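Side-chain contacts in surface protein VspA (Borrelia turicatae, PDB 1YJG), which probably serves as one of a set of antigenically distinct outer-membrane lipoproteins, expressed one at a time, whose switching lets the spirochaete evade the host immune response: residues K81-T84 with V85-S89; L93-A96 with K97-T100; E130-I133 with K134-A138. All coordinates share one frame; numbering follows the deposited sequence.

Interaction 1 (K81-T84 with V85-S89)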
# COMPACT_ATOMS: atom_id res chain seq x y z
N LYS A 81 6.54 21.17 2.25
CA LYS A 81 6.57 19.91 2.97
C LYS A 81 6.32 18.77 1.98
O LYS A 81 6.88 17.68 2.13
CB LYS A 81 5.55 19.90 4.10
CG LYS A 81 5.98 20.69 5.31
CD LYS A 81 4.85 20.79 6.33
CE LYS A 81 5.37 21.21 7.70
NZ LYS A 81 5.69 22.67 7.72
N ILE A 82 5.49 19.04 0.97
CA ILE A 82 5.17 18.05 -0.07
C ILE A 82 6.42 17.82 -0.89
O ILE A 82 6.68 16.70 -1.29
CB ILE A 82 4.07 18.55 -1.04
CG1 ILE A 82 2.71 18.61 -0.37
CG2 ILE A 82 3.98 17.63 -2.31
CD1 ILE A 82 1.65 19.40 -1.22
N THR A 83 7.17 18.89 -1.17
CA THR A 83 8.40 18.80 -1.96
C THR A 83 9.43 17.96 -1.25
O THR A 83 10.14 17.19 -1.89
CB THR A 83 8.94 20.21 -2.30
OG1 THR A 83 8.04 20.87 -3.19
CG2 THR A 83 10.24 20.14 -3.10
N THR A 84 9.52 18.11 0.08
CA THR A 84 10.46 17.33 0.87
C THR A 84 10.09 15.85 0.72
O THR A 84 10.99 14.99 0.60
CB THR A 84 10.41 17.77 2.33
OG1 THR A 84 10.90 19.11 2.42
CG2 THR A 84 11.38 16.95 3.21
N VAL A 85 8.79 15.54 0.68
CA VAL A 85 8.37 14.15 0.51
C VAL A 85 8.72 13.67 -0.90
O VAL A 85 9.30 12.60 -1.05
CB VAL A 85 6.85 13.89 0.71
CG1 VAL A 85 6.60 12.39 0.84
CG2 VAL A 85 6.28 14.64 1.93
N LYS A 86 8.41 14.48 -1.91
CA LYS A 86 8.70 14.11 -3.29
C LYS A 86 10.20 14.01 -3.61
O LYS A 86 10.57 13.28 -4.51
CB LYS A 86 7.99 15.01 -4.30
CG LYS A 86 8.19 14.50 -5.74
CD LYS A 86 7.10 14.91 -6.69
CE LYS A 86 7.60 14.91 -8.13
NZ LYS A 86 8.58 13.81 -8.43
N ASN A 87 11.03 14.75 -2.89
CA ASN A 87 12.48 14.70 -3.09
C ASN A 87 12.93 13.33 -2.61
O ASN A 87 13.79 12.71 -3.20
CB ASN A 87 13.24 15.76 -2.25
CG ASN A 87 13.11 17.21 -2.79
OD1 ASN A 87 12.74 17.45 -3.94
ND2 ASN A 87 13.46 18.17 -1.94
N ALA A 88 12.34 12.86 -1.52
CA ALA A 88 12.69 11.56 -0.95
C ALA A 88 12.28 10.39 -1.85
O ALA A 88 13.08 9.48 -2.07
CB ALA A 88 12.11 11.41 0.46
N SER A 89 11.06 10.41 -2.37
CA SER A 89 10.58 9.33 -3.25
C SER A 89 11.38 9.32 -4.56
O SER A 89 11.66 8.26 -5.12
CB SER A 89 9.08 9.46 -3.52
OG SER A 89 8.75 10.66 -4.19
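Val85 reaches back one turn of its helix and presses a methyl group against the carbonyl of Lys81, with CG2 of Val85 only 3.1 Å from O of Lys81. Its chi1 of -166° sets CG1 across from the backbone N and keeps CG2 beside that N, on the side of the preceding turn. The same oxygen also accepts the backbone N-H, Val85 N lying 3.2 Å from Lys81 O, so methyl and amide share one carbonyl on this tight, buried flank. A compact beta-branched residue suits the place: the valine meets Leu65 of helix 48-69 and Leu142 of helix 129-155, and Ile82 adds a second apolar side chain against Leu142. This is the amphipathic pattern of a helical bundle, helix 76-98 turning Ile82 and Val85 inward and Thr84 and Asn87 to solvent. On the side of helix 48-69 Lys86 runs to a salt bridge with Asp62. The outer flank is polar and open to solvent. There Asn87, with chi1 at -75°, lays its amide close over Thr83 O, which bonds Asn87 N at 2.8 Å but takes no bond from ND2. The loose part is the brush of Thr83 CG2 against that amide, 3.8 Å from Asn87 OD1. The threonine hydroxyls turn back to the helix backbone, Thr83 OG1 to Lys79 O and Thr84 OG1 to Gly80 O.

Interaction 2 (L93-A96 with K97-T100); sequences LTKA and KSKT
This is a local contact at the C-terminal end of helix 76-98, largely at the surface, where Lys95 and Ala96 meet Ser98 and Lys99 as the helix gives out. Its centre is Lys95 O. Ser98 OG donates to Lys95 O at 2.7 Å, and the donor is tilted 22° from the carbonyl plane. A chi1 of 83° places that hydroxyl between the serine's own backbone N and carbonyl carbon, a cramped site that pays off because it aims OG at the preceding turn; a small polar residue fits well there. Lys99 N reaches Lys95 O in a weak bond of 3.1 Å, and it also donates to Ala96 O at 2.9 Å, standing well above the plane of the Ala96 carbonyl. The chain thus tightens from an i to i+4 pattern toward i to i+3.

Each lysine takes its own course. Lys95 and Lys99 run side by side in the same direction, with Lys95 CD 3.9 Å from Lys99 CG, but their ammonium groups stay 6.2 Å apart (Lys95 NZ to Lys99 NZ), and Lys95 NZ has its own partner in Glu131. Lys97, bent at chi3 (-70°), curls back over Leu93 O, which lies 3.4 Å from Lys97 CG and 3.6 Å from Lys97 CE; its chain also packs on Tyr55 and on Gly39 of the second subunit. On the inner side Ala96, small enough for close approach, packs with Leu93 against Tyr55. Thr100 stands at the subunit interface, where its OG1 bonds Ile35 O of the second subunit.

Lys99 is the first residue to leave helical backbone angles and at the same time the N-cap of helix 100-103, so these turns form a helix-to-helix junction closing one long helix of the bundle beside the dimer contact.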
# COMPACT_ATOMS: atom_id res chain seq x y z
N LEU A 93 13.86 6.14 -5.93
CA LEU A 93 13.78 5.60 -7.29
C LEU A 93 15.11 5.71 -8.05
O LEU A 93 15.52 4.76 -8.70
CB LEU A 93 12.67 6.30 -8.09
CG LEU A 93 11.26 6.19 -7.52
CD1 LEU A 93 10.30 7.09 -8.32
CD2 LEU A 93 10.77 4.75 -7.51
N THR A 94 15.77 6.86 -7.96
CA THR A 94 17.05 7.09 -8.63
C THR A 94 18.12 6.14 -8.07
O THR A 94 18.91 5.56 -8.82
CB THR A 94 17.48 8.57 -8.44
OG1 THR A 94 16.60 9.43 -9.15
CG2 THR A 94 18.83 8.85 -9.08
N LYS A 95 18.15 6.00 -6.75
CA LYS A 95 19.11 5.14 -6.08
C LYS A 95 18.91 3.68 -6.47
O LYS A 95 19.87 2.96 -6.78
CB LYS A 95 19.03 5.34 -4.55
CG LYS A 95 19.87 4.36 -3.72
CD LYS A 95 21.34 4.28 -4.15
CE LYS A 95 22.13 5.55 -3.85
NZ LYS A 95 22.46 5.69 -2.41
N ALA A 96 17.66 3.23 -6.48
CA ALA A 96 17.36 1.85 -6.83
C ALA A 96 17.80 1.54 -8.27
O ALA A 96 18.44 0.51 -8.54
CB ALA A 96 15.89 1.57 -6.64
N LYS A 97 17.47 2.45 -9.18
CA LYS A 97 17.82 2.30 -10.59
C LYS A 97 19.33 2.20 -10.75
O LYS A 97 19.82 1.40 -11.56
CB LYS A 97 17.30 3.48 -11.42
CG LYS A 97 15.83 3.39 -11.79
CD LYS A 97 15.42 4.51 -12.78
CE LYS A 97 15.42 5.88 -12.13
NZ LYS A 97 14.66 6.88 -12.94
N SER A 98 20.06 2.99 -9.97
CA SER A 98 21.53 3.00 -10.01
C SER A 98 22.11 1.70 -9.45
O SER A 98 23.27 1.36 -9.73
CB SER A 98 22.08 4.18 -9.21
OG SER A 98 22.14 3.88 -7.83
N LYS A 99 21.32 1.01 -8.63
CA LYS A 99 21.71 -0.26 -8.02
C LYS A 99 21.06 -1.45 -8.75
O LYS A 99 20.88 -2.50 -8.16
CB LYS A 99 21.35 -0.27 -6.53
CG LYS A 99 22.11 0.75 -5.70
CD LYS A 99 23.56 0.31 -5.45
CE LYS A 99 24.41 1.42 -4.84
NZ LYS A 99 25.75 0.89 -4.47
N THR A 100 20.75 -1.27 -10.03
CA THR A 100 20.13 -2.32 -10.84
C THR A 100 20.91 -3.63 -10.89
O THR A 100 20.31 -4.70 -10.94
CB THR A 100 19.85 -1.82 -12.30
OG1 THR A 100 19.34 -2.90 -13.09
CG2 THR A 100 21.13 -1.42 -13.05

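Interaction 3 (E130-I133 with K134-A138)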
# COMPACT_ATOMS: atom_id res chain seq x y z
N GLU A 130 17.93 3.87 3.06
CA GLU A 130 18.20 5.15 3.69
C GLU A 130 17.22 6.19 3.17
O GLU A 130 16.67 6.96 3.94
CB GLU A 130 19.63 5.61 3.41
CG GLU A 130 19.98 6.99 3.93
CD GLU A 130 20.08 7.07 5.46
OE1 GLU A 130 20.41 8.16 5.97
OE2 GLU A 130 19.84 6.06 6.16
N GLU A 131 17.01 6.17 1.85
CA GLU A 131 16.11 7.10 1.20
C GLU A 131 14.66 6.85 1.65
O GLU A 131 13.86 7.78 1.77
CB GLU A 131 16.23 6.98 -0.33
CG GLU A 131 17.54 7.52 -0.94
CD GLU A 131 18.73 6.56 -0.84
OE1 GLU A 131 18.57 5.41 -0.38
OE2 GLU A 131 19.86 6.96 -1.22
N LEU A 132 14.34 5.58 1.89
CA LEU A 132 13.02 5.16 2.33
C LEU A 132 12.76 5.66 3.74
O LEU A 132 11.61 6.01 4.06
CB LEU A 132 12.89 3.65 2.24
CG LEU A 132 11.55 3.03 2.62
CD1 LEU A 132 10.42 3.60 1.76
CD2 LEU A 132 11.65 1.52 2.50
N ILE A 133 13.81 5.70 4.56
CA ILE A 133 13.69 6.18 5.94
C ILE A 133 13.35 7.67 5.90
O ILE A 133 12.49 8.13 6.64
CB ILE A 133 15.01 5.97 6.73
CG1 ILE A 133 15.10 4.52 7.21
CG2 ILE A 133 15.12 6.94 7.92
CD1 ILE A 133 16.47 4.14 7.79
N LYS A 134 14.05 8.42 5.04
CA LYS A 134 13.82 9.86 4.89
C LYS A 134 12.42 10.10 4.34
O LYS A 134 11.75 11.05 4.71
CB LYS A 134 14.88 10.50 3.98
CG LYS A 134 16.32 10.33 4.51
CD LYS A 134 17.35 11.23 3.80
CE LYS A 134 18.67 11.33 4.59
NZ LYS A 134 19.83 10.77 3.83
N LEU A 135 11.96 9.21 3.47
CA LEU A 135 10.63 9.32 2.87
C LEU A 135 9.57 9.16 3.94
O LEU A 135 8.52 9.82 3.89
CB LEU A 135 10.46 8.24 1.80
CG LEU A 135 9.11 8.05 1.12
CD1 LEU A 135 8.61 9.34 0.52
CD2 LEU A 135 9.24 6.96 0.05
N ASN A 136 9.83 8.26 4.90
CA ASN A 136 8.93 8.00 6.01
C ASN A 136 8.86 9.21 6.93
O ASN A 136 7.79 9.63 7.36
CB ASN A 136 9.38 6.76 6.81
CG ASN A 136 8.76 5.46 6.31
OD1 ASN A 136 7.70 5.05 6.78
ND2 ASN A 136 9.43 4.80 5.37
N THR A 137 10.02 9.77 7.25
CA THR A 137 10.10 10.94 8.11
C THR A 137 9.33 12.09 7.48
O THR A 137 8.58 12.79 8.15
CB THR A 137 11.58 11.37 8.26
OG1 THR A 137 12.27 10.43 9.10
CG2 THR A 137 11.70 12.70 9.00
N ALA A 138 9.54 12.28 6.18
CA ALA A 138 8.91 13.35 5.43
C ALA A 138 7.40 13.24 5.33
O ALA A 138 6.69 14.24 5.46
CB ALA A 138 9.52 13.43 4.04
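Glu130 and Lys134 open this contact on helix 129-155, one of the long helices of the VspA bundle, with a salt bridge one turn apart. Lys134 comes first along the second segment. Lys134 CG lies beside its own backbone N and passes 3.4 Å from Glu130 O, and the extended chain turns only at chi4, which swings NZ toward the carboxylate. Glu130 bends at chi2 (70°) to meet it, yet the bridge is long: Lys134 NZ stands 3.4 Å from Glu130 OE1, a weak hydrogen bond. Such a pair suits the outer side of the helix, where both long chains can lie on the surface; the neighbouring Glu131 is drawn to Lys95 instead.

Leu135 faces the other way. Leu135 CD2 touches Leu132 CD1 at 4.0 Å, the methyl ends meeting at an angle as they fill the interior. Flexible, branched leucines serve well here: Leu135 reaches two helices, at Val21 of helix 2-28 and Ala88 of helix 76-98, and Leu132 one helix, at Ile24 of helix 2-28, and the loop residue Ile119.

Asn136 is buried and needs its polar atoms satisfied. Asn136 ND2 donates to Leu132 O at 2.8 Å, nearly straight at 167°, and that oxygen lies close to the asparagine amide plane. Leu132 O also takes the backbone N of Asn136 at 3.0 Å, the two donors arriving from opposite faces of the carbonyl. On the other end of the amide, OD1 accepts from Lys22 NZ, so the group is gripped at both ends and its rotation fixed.

Thr137, on the exposed side, again doubles up on one acceptor: Thr137 N lies 3.0 Å from Ile133 O, and Thr137 OG1 approaches the same oxygen weakly at 3.4 Å.

Overall arrangement
Interactions 1 and 2 follow one another on helix 76-98, about 17 Å apart between centres, while interaction 3 lies on helix 129-155. The two partly buried contacts, 1 and 3, are packed together in the bundle, centres about 9 Å apart, with Ala88 CB 3.5 Å from Leu135 CA: a small residue that lets the helices come close. Interaction 2 is more superficial and near the second subunit. It joins interaction 3 through charge, Lys95 NZ lying 3.1 Å from Glu131 OE2. Chemistry follows place: interactions 1 and 3 each have an apolar inner face and a polar outer one, whereas interaction 2 is mainly lysine chains and helix-end hydrogen bonds.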